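Long-range contact in ORF59 (Human herpesvirus 8, PDB 3HSL), which serves as the accessory subunit of the viral DNA polymerase, raising its processivity in lytic DNA replication, probably as a sliding clamp: residues H277-T289 with S293-V305. Numbering follows the deposited sequence.
Sequences HSNEILEVEGVPT and SGDVKLSVLLLEV
The carboxylate of Glu283 receives the hydroxyl of Ser299 on the anti lone pair of OE2, with OG and OE2 2.7 Å apart. Its other oxygen, OE1, takes NE2 of His277 from the anti side, 27° out of the carboxylate plane, while the acceptor stays close to the plane of the imidazole. CB of Glu283 and the carbonyl oxygen of Ile281 lie at the edge of that ring. The extended Glu283 chain, CG anti to the backbone N (chi1 -177°), carries the carboxylate across to Ser299 and passes Leu301, its CG 3.7 Å from CD2 of Leu301. Ile281 sets CG2 against CB of Leu301 and CD1 against CD2 of Leu303. CB of Glu285 packs on CB of Ser299, and its carboxylate goes on to the indole N-H of Trp230.

The opposite face is apolar. Leu282 and Leu302 run alongside each other in the same direction, CD2 of Leu282 3.8 Å from CD1 of Leu302; that CD1 also meets CG2 of Val284. Helix 254-263 covers this side, Ala260 touching Val284 and Val300.

Between the faces, strands 282-288 and 296-302 pair as an antiparallel hairpin, joining strands 270-276 and 61-67 within the clamp-like fold. Val284 and Val300 exchange backbone bonds in both directions, and N of Gly286 donates to O of Leu298. N of Leu302 donates to O of Leu282 at 2.7 Å, whereas the return bond from N of Leu282 to O of Leu302 is weak. Beyond, OE1 of Glu280 and OE2 of Glu304 stand 4.2 Å apart, like charges at the hairpin's open end that probably repel and might raise the proton affinity of one.

For Glu283, one donor to each oxygen would limit carboxylate rotation and probably favour its charged form.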
loop_
_atom_site.group_PDB
_atom_site.type_symbol
_atom_site.label_atom_id
_atom_site.label_comp_id
_atom_site.label_asym_id
_atom_site.label_seq_id
_atom_site.Cartn_x
_atom_site.Cartn_y
_atom_site.Cartn_z
ATOM N N HIS A 277 4.839 26.783 24.614
ATOM C CA HIS A 277 3.609 27.023 25.338
ATOM C C HIS A 277 3.801 27.030 26.841
ATOM O O HIS A 277 4.643 26.311 27.395
ATOM C CB HIS A 277 2.534 26.027 24.927
ATOM C CG HIS A 277 2.143 26.150 23.499
ATOM N ND1 HIS A 277 1.209 27.065 23.065
ATOM C CD2 HIS A 277 2.558 25.481 22.398
ATOM C CE1 HIS A 277 1.063 26.955 21.757
ATOM N NE2 HIS A 277 1.871 26.000 21.329
ATOM N N SER A 278 2.998 27.862 27.490
ATOM C CA SER A 278 3.009 28.004 28.934
ATOM C C SER A 278 2.876 26.630 29.611
ATOM O O SER A 278 3.432 26.403 30.696
ATOM C CB SER A 278 1.848 28.916 29.355
ATOM O OG SER A 278 1.743 29.014 30.763
ATOM N N ASN A 279 2.143 25.724 28.957
ATOM C CA ASN A 279 1.909 24.382 29.483
ATOM C C ASN A 279 2.946 23.292 29.127
ATOM O O ASN A 279 2.582 22.262 28.565
ATOM C CB ASN A 279 0.460 23.931 29.184
ATOM C CG ASN A 279 0.119 23.898 27.678
ATOM O OD1 ASN A 279 -1.047 23.754 27.313
ATOM N ND2 ASN A 279 1.125 24.029 26.813
ATOM N N GLU A 280 4.225 23.521 29.453
ATOM C CA GLU A 280 5.311 22.535 29.204
ATOM C C GLU A 280 5.448 22.012 27.751
ATOM O O GLU A 280 6.293 21.153 27.482
ATOM C CB GLU A 280 5.115 21.309 30.139
ATOM C CG GLU A 280 5.137 21.585 31.655
ATOM C CD GLU A 280 6.542 21.813 32.236
ATOM O OE1 GLU A 280 7.453 20.991 31.973
ATOM O OE2 GLU A 280 6.730 22.812 32.961
ATOM N N ILE A 281 4.640 22.513 26.820
ATOM C CA ILE A 281 4.692 22.010 25.445
ATOM C C ILE A 281 5.351 22.859 24.359
ATOM O O ILE A 281 4.991 24.017 24.164
ATOM C CB ILE A 281 3.287 21.528 24.965
ATOM C CG1 ILE A 281 2.849 20.327 25.798
ATOM C CG2 ILE A 281 3.301 21.104 23.503
ATOM C CD1 ILE A 281 1.570 19.650 25.290
ATOM N N LEU A 282 6.320 22.249 23.668
ATOM C CA LEU A 282 7.030 22.862 22.545
ATOM C C LEU A 282 6.306 22.437 21.251
ATOM O O LEU A 282 6.233 21.247 20.937
ATOM C CB LEU A 282 8.517 22.449 22.518
ATOM C CG LEU A 282 9.361 22.902 21.302
ATOM C CD1 LEU A 282 9.345 24.412 21.104
ATOM C CD2 LEU A 282 10.799 22.405 21.324
ATOM N N GLU A 283 5.773 23.403 20.508
ATOM C CA GLU A 283 5.050 23.106 19.285
ATOM C C GLU A 283 5.840 23.468 18.039
ATOM O O GLU A 283 6.365 24.572 17.909
ATOM C CB GLU A 283 3.699 23.829 19.282
ATOM C CG GLU A 283 2.814 23.546 18.067
ATOM C CD GLU A 283 1.419 24.217 18.119
ATOM O OE1 GLU A 283 1.212 25.212 18.849
ATOM O OE2 GLU A 283 0.505 23.734 17.407
ATOM N N VAL A 284 5.923 22.524 17.116
ATOM C CA VAL A 284 6.592 22.743 15.847
ATOM C C VAL A 284 5.432 23.029 14.915
ATOM O O VAL A 284 4.609 22.145 14.692
ATOM C CB VAL A 284 7.352 21.498 15.390
ATOM C CG1 VAL A 284 7.825 21.659 13.959
ATOM C CG2 VAL A 284 8.516 21.221 16.340
ATOM N N GLU A 285 5.353 24.243 14.376
ATOM C CA GLU A 285 4.237 24.592 13.499
ATOM C C GLU A 285 4.616 24.986 12.088
ATOM O O GLU A 285 5.562 25.747 11.869
ATOM C CB GLU A 285 3.387 25.712 14.105
ATOM C CG GLU A 285 2.211 26.079 13.231
ATOM C CD GLU A 285 1.280 27.091 13.846
ATOM O OE1 GLU A 285 0.105 27.149 13.424
ATOM O OE2 GLU A 285 1.697 27.836 14.751
ATOM N N GLY A 286 3.858 24.456 11.139
ATOM C CA GLY A 286 4.049 24.762 9.751
ATOM C C GLY A 286 3.542 26.178 9.610
ATOM O O GLY A 286 2.356 26.446 9.813
ATOM N N VAL A 287 4.443 27.091 9.268
ATOM C CA VAL A 287 4.094 28.487 9.092
ATOM C C VAL A 287 3.876 28.615 7.599
ATOM O O VAL A 287 4.777 28.287 6.831
ATOM C CB VAL A 287 5.212 29.420 9.634
ATOM C CG1 VAL A 287 4.922 30.864 9.342
ATOM C CG2 VAL A 287 5.369 29.230 11.125
ATOM N N PRO A 288 2.683 29.084 7.179
ATOM C CA PRO A 288 2.351 29.236 5.749
ATOM C C PRO A 288 3.365 30.069 4.967
ATOM O O PRO A 288 3.709 31.174 5.383
ATOM C CB PRO A 288 0.970 29.912 5.755
ATOM C CG PRO A 288 0.740 30.370 7.123
ATOM C CD PRO A 288 1.562 29.490 8.038
ATOM N N THR A 289 3.833 29.530 3.849
ATOM C CA THR A 289 4.803 30.205 3.000
ATOM C C THR A 289 4.085 30.715 1.758
ATOM O O THR A 289 4.555 31.608 1.052
ATOM C CB THR A 289 5.935 29.239 2.570
ATOM O OG1 THR A 289 5.399 28.159 1.800
ATOM C CG2 THR A 289 6.626 28.665 3.776
ATOM N N SER A 293 -3.308 28.014 1.806
ATOM C CA SER A 293 -3.437 27.147 2.984
ATOM C C SER A 293 -4.253 27.749 4.154
ATOM O O SER A 293 -3.992 27.432 5.321
ATOM C CB SER A 293 -2.060 26.626 3.458
ATOM O OG SER A 293 -1.154 27.666 3.773
ATOM N N GLY A 294 -5.231 28.607 3.831
ATOM C CA GLY A 294 -6.104 29.264 4.826
ATOM C C GLY A 294 -6.969 28.315 5.661
ATOM O O GLY A 294 -7.172 28.522 6.857
ATOM N N ASP A 295 -7.485 27.267 5.035
ATOM C CA ASP A 295 -8.321 26.301 5.738
ATOM C C ASP A 295 -7.471 25.215 6.386
ATOM O O ASP A 295 -8.003 24.191 6.815
ATOM C CB ASP A 295 -9.256 25.603 4.733
ATOM C CG ASP A 295 -10.172 26.562 4.000
ATOM O OD1 ASP A 295 -10.406 27.699 4.482
ATOM O OD2 ASP A 295 -10.665 26.162 2.923
ATOM N N VAL A 296 -6.159 25.416 6.471
ATOM C CA VAL A 296 -5.313 24.354 6.999
ATOM C C VAL A 296 -4.286 24.746 8.058
ATOM O O VAL A 296 -3.620 25.777 7.959
ATOM C CB VAL A 296 -4.529 23.691 5.822
ATOM C CG1 VAL A 296 -3.729 22.509 6.294
ATOM C CG2 VAL A 296 -5.457 23.262 4.710
ATOM N N LYS A 297 -4.177 23.895 9.072
ATOM C CA LYS A 297 -3.207 24.043 10.144
ATOM C C LYS A 297 -2.474 22.719 10.312
ATOM O O LYS A 297 -3.103 21.644 10.364
ATOM C CB LYS A 297 -3.814 24.486 11.475
ATOM C CG LYS A 297 -4.272 25.919 11.505
ATOM C CD LYS A 297 -4.577 26.346 12.926
ATOM C CE LYS A 297 -5.035 27.786 12.984
ATOM N NZ LYS A 297 -6.305 27.938 12.218
ATOM N N LEU A 298 -1.146 22.811 10.392
ATOM C CA LEU A 298 -0.278 21.658 10.553
ATOM C C LEU A 298 0.762 21.911 11.640
ATOM O O LEU A 298 1.535 22.870 11.556
ATOM C CB LEU A 298 0.444 21.347 9.236
ATOM C CG LEU A 298 1.407 20.140 9.217
ATOM C CD1 LEU A 298 0.661 18.851 9.504
ATOM C CD2 LEU A 298 2.187 19.997 7.911
ATOM N N SER A 299 0.792 21.062 12.665
ATOM C CA SER A 299 1.797 21.236 13.712
ATOM C C SER A 299 2.020 19.933 14.426
ATOM O O SER A 299 1.282 18.990 14.217
ATOM C CB SER A 299 1.375 22.295 14.727
ATOM O OG SER A 299 0.309 21.821 15.516
ATOM N N VAL A 300 3.044 19.891 15.268
ATOM C CA VAL A 300 3.371 18.707 16.044
ATOM C C VAL A 300 3.672 19.175 17.457
ATOM O O VAL A 300 4.526 20.013 17.657
ATOM C CB VAL A 300 4.617 17.970 15.502
ATOM C CG1 VAL A 300 4.896 16.757 16.328
ATOM C CG2 VAL A 300 4.457 17.570 14.012
ATOM N N LEU A 301 2.967 18.634 18.435
ATOM C CA LEU A 301 3.185 18.981 19.825
ATOM C C LEU A 301 4.266 18.068 20.369
ATOM O O LEU A 301 4.114 16.845 20.337
ATOM C CB LEU A 301 1.908 18.765 20.618
ATOM C CG LEU A 301 0.704 19.546 20.102
ATOM C CD1 LEU A 301 -0.526 19.283 20.930
ATOM C CD2 LEU A 301 1.009 21.022 20.068
ATOM N N LEU A 302 5.359 18.652 20.864
ATOM C CA LEU A 302 6.456 17.865 21.426
ATOM C C LEU A 302 6.267 17.787 22.912
ATOM O O LEU A 302 6.249 18.811 23.602
ATOM C CB LEU A 302 7.818 18.476 21.108
ATOM C CG LEU A 302 8.211 18.582 19.640
ATOM C CD1 LEU A 302 9.586 19.199 19.596
ATOM C CD2 LEU A 302 8.216 17.236 18.930
ATOM N N LEU A 303 6.126 16.570 23.408
ATOM C CA LEU A 303 5.930 16.364 24.829
ATOM C C LEU A 303 7.224 16.420 25.606
ATOM O O LEU A 303 8.271 15.945 25.157
ATOM C CB LEU A 303 5.191 15.056 25.082
ATOM C CG LEU A 303 3.760 15.066 24.546
ATOM C CD1 LEU A 303 3.157 13.673 24.471
ATOM C CD2 LEU A 303 2.916 15.998 25.392
ATOM N N GLU A 304 7.115 17.017 26.788
ATOM C CA GLU A 304 8.211 17.204 27.712
ATOM C C GLU A 304 8.605 15.785 28.115
ATOM O O GLU A 304 7.734 14.954 28.367
ATOM C CB GLU A 304 7.674 18.002 28.902
ATOM C CG GLU A 304 8.653 18.968 29.603
ATOM C CD GLU A 304 9.838 18.324 30.287
ATOM O OE1 GLU A 304 9.782 17.113 30.602
ATOM O OE2 GLU A 304 10.834 19.055 30.510
ATOM N N VAL A 305 9.902 15.501 28.171
ATOM C CA VAL A 305 10.392 14.165 28.537
ATOM C C VAL A 305 11.081 14.178 29.905
ATOM O O VAL A 305 12.052 14.910 30.125
ATOM C CB VAL A 305 11.356 13.578 27.462
ATOM C CG1 VAL A 305 11.878 12.216 27.897
ATOM C CG2 VAL A 305 10.667 13.467 26.126
#